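Local coordinates for nicotinate-nucleotide pyrophosphorylase (Francisella tularensis subsp. tularensis, PDB 3TQV), which probably catalyses the formation of nicotinate mononucleotide, carbon dioxide and diphosphate from quinolinate and phosphoribosyl diphosphate, a step in NAD(+) biosynthesis, at residues R101-A106 against L281-Q286; K143-F148 against K274-I279. All blocks are in the same frame, centred on the assembly; numbering follows the deposited sequence.

Interaction 1. Residues R101-A106 against L281-Q286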
ATOM      1  N   ARG B 101       0.361 -23.170 -16.911  1.00 20.77           N
ATOM      2  CA  ARG B 101       0.370 -21.839 -17.488  1.00 21.42           C
ATOM      3  C   ARG B 101      -0.521 -20.920 -16.685  1.00 20.99           C
ATOM      4  O   ARG B 101      -0.134 -19.818 -16.324  1.00 23.77           O
ATOM      5  CB  ARG B 101      -0.083 -21.900 -18.951  1.00 22.60           C
ATOM      6  CG  ARG B 101       0.707 -22.899 -19.771  1.00 23.33           C
ATOM      7  CD  ARG B 101       0.422 -22.753 -21.245  1.00 24.59           C
ATOM      8  NE  ARG B 101       1.319 -23.557 -22.074  1.00 26.48           N
ATOM      9  CZ  ARG B 101       1.169 -23.711 -23.382  1.00 28.45           C
ATOM     10  NH1 ARG B 101       0.165 -23.115 -23.996  1.00 24.05           N
ATOM     11  NH2 ARG B 101       2.010 -24.454 -24.075  1.00 30.66           N
ATOM     12  N   SER B 102      -1.726 -21.393 -16.409  1.00 26.12           N
ATOM     13  CA  SER B 102      -2.672 -20.666 -15.571  1.00 25.35           C
ATOM     14  C   SER B 102      -2.004 -20.346 -14.234  1.00 23.22           C
ATOM     15  O   SER B 102      -1.958 -19.195 -13.809  1.00 22.95           O
ATOM     16  CB  SER B 102      -3.921 -21.520 -15.343  1.00 23.34           C
ATOM     17  OG  SER B 102      -4.470 -21.981 -16.563  1.00 25.81           O
ATOM     18  N   ILE B 103      -1.455 -21.376 -13.595  1.00 26.91           N
ATOM     19  CA  ILE B 103      -0.820 -21.226 -12.296  1.00 30.06           C
ATOM     20  C   ILE B 103       0.323 -20.207 -12.322  1.00 30.95           C
ATOM     21  O   ILE B 103       0.418 -19.348 -11.433  1.00 27.18           O
ATOM     22  CB  ILE B 103      -0.295 -22.574 -11.777  1.00 25.26           C
ATOM     23  CG1 ILE B 103      -1.456 -23.479 -11.365  1.00 26.14           C
ATOM     24  CG2 ILE B 103       0.618 -22.366 -10.582  1.00 20.68           C
ATOM     25  CD1 ILE B 103      -1.042 -24.906 -11.057  1.00 23.57           C
ATOM     26  N   LEU B 104       1.186 -20.311 -13.330  1.00 18.72           N
ATOM     27  CA  LEU B 104       2.331 -19.421 -13.427  1.00 22.12           C
ATOM     28  C   LEU B 104       1.870 -17.989 -13.641  1.00 18.90           C
ATOM     29  O   LEU B 104       2.594 -17.033 -13.341  1.00 14.96           O
ATOM     30  CB  LEU B 104       3.273 -19.835 -14.566  1.00 22.51           C
ATOM     31  CG  LEU B 104       4.099 -21.107 -14.361  1.00 22.06           C
ATOM     32  CD1 LEU B 104       4.995 -21.385 -15.569  1.00 24.77           C
ATOM     33  CD2 LEU B 104       4.898 -21.052 -13.057  1.00 18.75           C
ATOM     34  N   THR B 105       0.664 -17.854 -14.172  1.00 28.47           N
ATOM     35  CA  THR B 105       0.102 -16.549 -14.466  1.00 26.24           C
ATOM     36  C   THR B 105      -0.639 -16.006 -13.254  1.00 25.17           C
ATOM     37  O   THR B 105      -0.500 -14.832 -12.909  1.00 23.00           O
ATOM     38  CB  THR B 105      -0.816 -16.608 -15.693  1.00 22.22           C
ATOM     39  OG1 THR B 105      -0.026 -16.946 -16.847  1.00 22.98           O
ATOM     40  CG2 THR B 105      -1.501 -15.266 -15.913  1.00 15.42           C
ATOM     41  N   ALA B 106      -1.414 -16.870 -12.606  1.00 19.19           N
ATOM     42  CA  ALA B 106      -2.128 -16.487 -11.391  1.00 19.31           C
ATOM     43  C   ALA B 106      -1.169 -15.983 -10.305  1.00 20.73           C
ATOM     44  O   ALA B 106      -1.507 -15.096  -9.502  1.00 14.01           O
ATOM     45  CB  ALA B 106      -2.938 -17.661 -10.871  1.00 12.51           C
ATOM     46  N   LEU B 281       6.439 -14.274   0.886  1.00  9.41           N
ATOM     47  CA  LEU B 281       5.734 -15.456   0.441  1.00 12.28           C
ATOM     48  C   LEU B 281       6.521 -16.077  -0.672  1.00 16.65           C
ATOM     49  O   LEU B 281       7.439 -15.466  -1.191  1.00 13.83           O
ATOM     50  CB  LEU B 281       4.352 -15.075  -0.089  1.00 13.49           C
ATOM     51  CG  LEU B 281       3.438 -14.429   0.941  1.00 13.81           C
ATOM     52  CD1 LEU B 281       2.040 -14.265   0.370  1.00 11.33           C
ATOM     53  CD2 LEU B 281       3.427 -15.272   2.206  1.00 13.57           C
ATOM     54  N   SER B 282       6.157 -17.295  -1.041  1.00 21.00           N
ATOM     55  CA  SER B 282       6.741 -17.939  -2.201  1.00 24.17           C
ATOM     56  C   SER B 282       5.766 -19.006  -2.737  1.00 24.03           C
ATOM     57  O   SER B 282       5.168 -19.755  -1.972  1.00 23.63           O
ATOM     58  CB  SER B 282       8.106 -18.529  -1.832  1.00 18.92           C
ATOM     59  OG  SER B 282       8.690 -19.189  -2.931  1.00 22.62           O
ATOM     60  N   LEU B 283       5.570 -19.052  -4.048  1.00 31.02           N
ATOM     61  CA  LEU B 283       4.805 -20.148  -4.628  1.00 28.04           C
ATOM     62  C   LEU B 283       5.765 -21.213  -5.169  1.00 31.36           C
ATOM     63  O   LEU B 283       6.544 -20.957  -6.086  1.00 29.79           O
ATOM     64  CB  LEU B 283       3.885 -19.648  -5.743  1.00 21.28           C
ATOM     65  CG  LEU B 283       2.951 -20.703  -6.357  1.00 27.23           C
ATOM     66  CD1 LEU B 283       1.845 -21.037  -5.390  1.00 25.36           C
ATOM     67  CD2 LEU B 283       2.360 -20.225  -7.671  1.00 19.38           C
ATOM     68  N   GLN B 284       5.734 -22.401  -4.592  1.00 19.42           N
ATOM     69  CA  GLN B 284       6.553 -23.482  -5.122  1.00 23.36           C
ATOM     70  C   GLN B 284       5.727 -24.311  -6.116  1.00 22.46           C
ATOM     71  O   GLN B 284       4.738 -24.962  -5.751  1.00 19.42           O
ATOM     72  CB  GLN B 284       7.165 -24.338  -3.994  1.00 21.26           C
ATOM     73  CG  GLN B 284       8.024 -23.539  -2.999  1.00 23.18           C
ATOM     74  CD  GLN B 284       9.323 -23.014  -3.613  1.00 26.48           C
ATOM     75  OE1 GLN B 284      10.059 -23.763  -4.260  1.00 26.50           O
ATOM     76  NE2 GLN B 284       9.612 -21.731  -3.409  1.00 32.46           N
ATOM     77  N   VAL B 285       6.131 -24.245  -7.380  1.00 19.61           N
ATOM     78  CA  VAL B 285       5.407 -24.888  -8.463  1.00 20.22           C
ATOM     79  C   VAL B 285       6.097 -26.162  -8.945  1.00 30.92           C
ATOM     80  O   VAL B 285       7.075 -26.096  -9.693  1.00 31.19           O
ATOM     81  CB  VAL B 285       5.227 -23.920  -9.662  1.00 21.28           C
ATOM     82  CG1 VAL B 285       4.579 -24.623 -10.849  1.00 18.75           C
ATOM     83  CG2 VAL B 285       4.399 -22.732  -9.257  1.00 17.34           C
ATOM     84  N   GLN B 286       5.582 -27.304  -8.493  1.00 28.87           N
ATOM     85  CA  GLN B 286       5.969 -28.620  -9.010  1.00 36.21           C
ATOM     86  C   GLN B 286       5.526 -29.773  -8.120  1.00 46.67           C
ATOM     87  O   GLN B 286       6.103 -30.000  -7.058  1.00 43.19           O
ATOM     88  CB  GLN B 286       7.469 -28.715  -9.282  1.00 39.76           C
ATOM     89  CG  GLN B 286       7.809 -28.682 -10.759  1.00 40.06           C
ATOM     90  CD  GLN B 286       6.959 -29.645 -11.558  1.00 38.22           C
ATOM     91  OE1 GLN B 286       5.741 -29.718 -11.380  1.00 40.72           O
ATOM     92  NE2 GLN B 286       7.601 -30.410 -12.437  1.00 43.37           N
TER
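The CG2 methyl of I103 meets L283 and V285, two residues that point to the same side of strand 281-285, and it lies 4.0 Å from L283 CD2 and 4.0 Å from V285 CG2. That methyl is anti to the backbone N of I103, which turns the CG1 branch beside the N and leaves CG2 to make both contacts. The side chains of I103 and L283 cross at about a right angle, whereas I103 and V285 run past each other in opposite senses. L104 adds a third touch: its CB does not point at the strand, but its CD2 methyl swings in to 4.2 Å from V285 CG2. All of this packing is methyl on methyl, and no hydrogen bond links the two segments. The helix and the strand run nearly antiparallel, at 170°, with their axes 10.3 Å apart. This is the helix-on-sheet layer of the N-terminal alpha/beta sandwich. The C-terminal strand 281-285 returns from the barrel domain to become an outermost strand of the antiparallel sheet, and the start of helix 100-130 packs on it. Polar bonding stays within each segment or leads to other parts of the fold. On the strand, Q284 NE2 donates to S282 OG at 2.7 Å, with the hydroxyl close to the amide plane. Backbone bonds join S282 to I51 and Q284 to F49 of strand 45-52, while V285 O accepts a bond from N177 of the second subunit. On the helix, S102 OG bonds to D72 and T105 OG1 to D35.

Interaction 2. Residues K143-F148 against K274-I279. With PO4 (phosphate ion), chain E.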
ATOM      1  N   LYS B 143      -6.729   6.512   7.025  1.00  7.56           N
ATOM      2  CA  LYS B 143      -5.416   6.548   6.380  1.00 10.24           C
ATOM      3  C   LYS B 143      -5.132   5.197   5.718  1.00 10.75           C
ATOM      4  O   LYS B 143      -4.406   4.340   6.236  1.00 10.75           O
ATOM      5  CB  LYS B 143      -4.314   6.985   7.350  1.00 11.66           C
ATOM      6  CG  LYS B 143      -4.543   8.384   7.973  1.00 14.47           C
ATOM      7  CD  LYS B 143      -3.451   8.717   8.984  1.00 16.93           C
ATOM      8  CE  LYS B 143      -3.238  10.223   9.157  1.00 13.25           C
ATOM      9  NZ  LYS B 143      -4.483  10.833   9.667  1.00 14.77           N
ATOM     10  N   THR B 144      -5.718   5.050   4.538  1.00 15.78           N
ATOM     11  CA  THR B 144      -5.840   3.795   3.844  1.00 19.91           C
ATOM     12  C   THR B 144      -5.206   3.888   2.440  1.00 16.45           C
ATOM     13  O   THR B 144      -5.043   4.994   1.901  1.00 14.80           O
ATOM     14  CB  THR B 144      -7.336   3.517   3.723  1.00 19.39           C
ATOM     15  OG1 THR B 144      -7.703   2.448   4.598  1.00 23.91           O
ATOM     16  CG2 THR B 144      -7.731   3.205   2.291  1.00 19.42           C
ATOM     17  N   ILE B 145      -4.844   2.747   1.850  1.00 11.12           N
ATOM     18  CA  ILE B 145      -4.448   2.732   0.438  1.00 12.74           C
ATOM     19  C   ILE B 145      -5.673   2.891  -0.466  1.00  8.34           C
ATOM     20  O   ILE B 145      -6.622   2.121  -0.372  1.00 11.09           O
ATOM     21  CB  ILE B 145      -3.726   1.443   0.022  1.00  6.66           C
ATOM     22  CG1 ILE B 145      -2.672   1.060   1.062  1.00  8.21           C
ATOM     23  CG2 ILE B 145      -3.103   1.641  -1.372  1.00  4.32           C
ATOM     24  CD1 ILE B 145      -1.718   2.210   1.407  1.00  7.56           C
ATOM     25  N   PRO B 146      -5.655   3.895  -1.346  1.00  8.15           N
ATOM     26  CA  PRO B 146      -6.861   4.146  -2.123  1.00 14.61           C
ATOM     27  C   PRO B 146      -7.396   2.877  -2.790  1.00 15.83           C
ATOM     28  O   PRO B 146      -6.620   2.103  -3.355  1.00 12.57           O
ATOM     29  CB  PRO B 146      -6.379   5.166  -3.151  1.00 10.16           C
ATOM     30  CG  PRO B 146      -5.388   5.988  -2.370  1.00 11.67           C
ATOM     31  CD  PRO B 146      -4.651   4.953  -1.542  1.00  8.94           C
ATOM     32  N   GLY B 147      -8.711   2.675  -2.699  1.00  4.38           N
ATOM     33  CA  GLY B 147      -9.377   1.549  -3.322  1.00  5.65           C
ATOM     34  C   GLY B 147      -9.404   0.333  -2.426  1.00  4.38           C
ATOM     35  O   GLY B 147     -10.015  -0.679  -2.754  1.00  9.01           O
ATOM     36  N   PHE B 148      -8.715   0.432  -1.299  1.00 10.69           N
ATOM     37  CA  PHE B 148      -8.534  -0.680  -0.378  1.00 13.22           C
ATOM     38  C   PHE B 148      -9.060  -0.300   0.985  1.00 12.70           C
ATOM     39  O   PHE B 148      -8.533  -0.764   1.997  1.00 13.45           O
ATOM     40  CB  PHE B 148      -7.051  -1.037  -0.241  1.00 10.09           C
ATOM     41  CG  PHE B 148      -6.506  -1.802  -1.402  1.00 10.47           C
ATOM     42  CD1 PHE B 148      -6.377  -3.184  -1.331  1.00 13.17           C
ATOM     43  CD2 PHE B 148      -6.121  -1.140  -2.563  1.00  7.12           C
ATOM     44  CE1 PHE B 148      -5.895  -3.919  -2.405  1.00 10.06           C
ATOM     45  CE2 PHE B 148      -5.614  -1.847  -3.651  1.00  8.60           C
ATOM     46  CZ  PHE B 148      -5.494  -3.259  -3.573  1.00 10.07           C
ATOM     47  N   LYS B 274      -1.712   3.001   6.812  1.00 24.75           N
ATOM     48  CA  LYS B 274      -0.782   3.926   6.158  1.00 26.00           C
ATOM     49  C   LYS B 274       0.467   3.277   5.537  1.00 27.00           C
ATOM     50  O   LYS B 274       0.814   3.521   4.378  1.00 19.85           O
ATOM     51  CB  LYS B 274      -0.290   4.886   7.238  1.00 24.26           C
ATOM     52  CG  LYS B 274       0.005   6.253   6.780  1.00 26.67           C
ATOM     53  CD  LYS B 274      -0.063   7.210   7.956  1.00 33.70           C
ATOM     54  CE  LYS B 274       0.908   6.826   9.035  1.00 24.24           C
ATOM     55  NZ  LYS B 274       0.924   7.933  10.005  1.00 28.24           N
ATOM     56  N   HIS B 275       1.173   2.494   6.344  1.00 25.17           N
ATOM     57  CA  HIS B 275       2.382   1.823   5.895  1.00 22.57           C
ATOM     58  C   HIS B 275       2.037   0.386   5.544  1.00 25.95           C
ATOM     59  O   HIS B 275       0.985  -0.111   5.938  1.00 28.01           O
ATOM     60  CB  HIS B 275       3.446   1.846   6.996  1.00 21.40           C
ATOM     61  CG  HIS B 275       3.726   3.212   7.541  1.00 20.12           C
ATOM     62  ND1 HIS B 275       3.683   4.347   6.760  1.00 28.86           N
ATOM     63  CD2 HIS B 275       4.040   3.628   8.790  1.00 22.82           C
ATOM     64  CE1 HIS B 275       3.972   5.403   7.502  1.00 25.84           C
ATOM     65  NE2 HIS B 275       4.190   4.993   8.738  1.00 20.59           N
ATOM     66  N   ILE B 276       2.914  -0.271   4.793  1.00 24.41           N
ATOM     67  CA  ILE B 276       2.792  -1.702   4.537  1.00 17.22           C
ATOM     68  C   ILE B 276       4.117  -2.421   4.746  1.00 17.84           C
ATOM     69  O   ILE B 276       5.122  -2.082   4.129  1.00 18.10           O
ATOM     70  CB  ILE B 276       2.337  -2.009   3.110  1.00 18.91           C
ATOM     71  CG1 ILE B 276       1.064  -1.228   2.746  1.00 20.78           C
ATOM     72  CG2 ILE B 276       2.086  -3.481   2.976  1.00 15.54           C
ATOM     73  CD1 ILE B 276      -0.216  -1.728   3.431  1.00 19.44           C
ATOM     74  N   LYS B 277       4.130  -3.413   5.626  1.00 34.72           N
ATOM     75  CA  LYS B 277       5.243  -4.346   5.677  1.00 31.29           C
ATOM     76  C   LYS B 277       4.722  -5.639   5.067  1.00 25.36           C
ATOM     77  O   LYS B 277       4.026  -6.414   5.722  1.00 26.51           O
ATOM     78  CB  LYS B 277       5.724  -4.548   7.115  1.00 26.23           C
ATOM     79  CG  LYS B 277       6.964  -5.413   7.262  1.00 24.55           C
ATOM     80  CD  LYS B 277       8.141  -4.878   6.435  1.00 34.73           C
ATOM     81  CE  LYS B 277       9.226  -5.954   6.180  1.00 47.87           C
ATOM     82  NZ  LYS B 277       9.970  -6.380   7.408  1.00 56.84           N
ATOM     83  N   ALA B 278       5.013  -5.852   3.790  1.00 19.59           N
ATOM     84  CA  ALA B 278       4.548  -7.066   3.121  1.00 17.67           C
ATOM     85  C   ALA B 278       5.182  -8.336   3.705  1.00 18.20           C
ATOM     86  O   ALA B 278       6.378  -8.387   4.012  1.00 17.97           O
ATOM     87  CB  ALA B 278       4.779  -6.990   1.616  1.00 15.59           C
ATOM     88  N   ILE B 279       4.347  -9.350   3.874  1.00 17.32           N
ATOM     89  CA  ILE B 279       4.806 -10.658   4.281  1.00 15.60           C
ATOM     90  C   ILE B 279       5.520 -11.337   3.128  1.00 14.50           C
ATOM     91  O   ILE B 279       5.064 -11.280   1.982  1.00 13.50           O
ATOM     92  CB  ILE B 279       3.626 -11.551   4.708  1.00 14.79           C
ATOM     93  CG1 ILE B 279       2.919 -10.944   5.930  1.00 20.15           C
ATOM     94  CG2 ILE B 279       4.101 -12.973   4.955  1.00 14.56           C
ATOM     95  CD1 ILE B 279       3.871 -10.315   6.976  1.00 15.58           C
TER
HETATM   96  P   PO4 E 288      -2.046   8.824  12.810  1.00 30.00           P
HETATM   97  O1  PO4 E 288      -1.243   9.594  13.823  1.00 30.00           O
HETATM   98  O2  PO4 E 288      -1.089   8.206  11.835  1.00 30.00           O
HETATM   99  O3  PO4 E 288      -2.851   7.796  13.560  1.00 30.00           O
HETATM  100  O4  PO4 E 288      -3.014   9.725  12.086  1.00 30.00           O
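K274, which meets K143 across the contact, also lays its CB over one face of the H275 imidazole, 4.0 Å above the plane and offset toward the rim. The other flat group, the F148 ring, has the carbonyl oxygens I145 O and P146 O at its edge, in plane. The lysine chains pass with CD of K143 3.8 Å from CD of K274, yet their amino groups diverge, ending 6.1 Å apart (K143 NZ to K274 NZ), and approach a bound phosphate, probably from the crystallisation liquor, from different directions. K274, bent at chi3 (59°), carries NZ to a hydrogen bond of 2.7 Å with phosphate O2. The end of K143 lies beside phosphate O4, with NZ 3.0 Å away, but the placement is uncertain and no hydrogen bond is assigned. G270 N also donates to the phosphate; K143 and G270 are predicted substrate-binding residues, consistent with an anion pocket of the active site. I145 CG1 touches I276 CD1 loosely, at 4.4 Å. A type II turn from I145 to F148 is closed by F148 N bonding to I145 O at 2.8 Å. The turn lies in the loop between strand 137-139 and helix 149-159, F148 being that helix's N-cap residue. The partner segment leaves helix 271-274 for strand 281-285, while I145 and I276 rest on Q152 of helix 149-159 and, respectively, on M116 and T120 of helix 100-130.

The second segments of the two contacts follow one another along the C-terminal tail: residues 274-279 lead almost directly into residues 281-286, although the centres of the contacts lie 24 Å apart. Helix 100-130 runs between them. Its first turns form one side of interaction 1, and farther along it M116 and T120 pack against the isoleucines of interaction 2. Interaction 2 lies at the predicted substrate site, with the K274 side chain about 4 Å from that of N250, whereas interaction 1 is apolar packing in the N-terminal domain, away from that site. Both also meet the second subunit, whose N177 and H178 lie at interaction 1 and whose E29 and A278 lie at interaction 2.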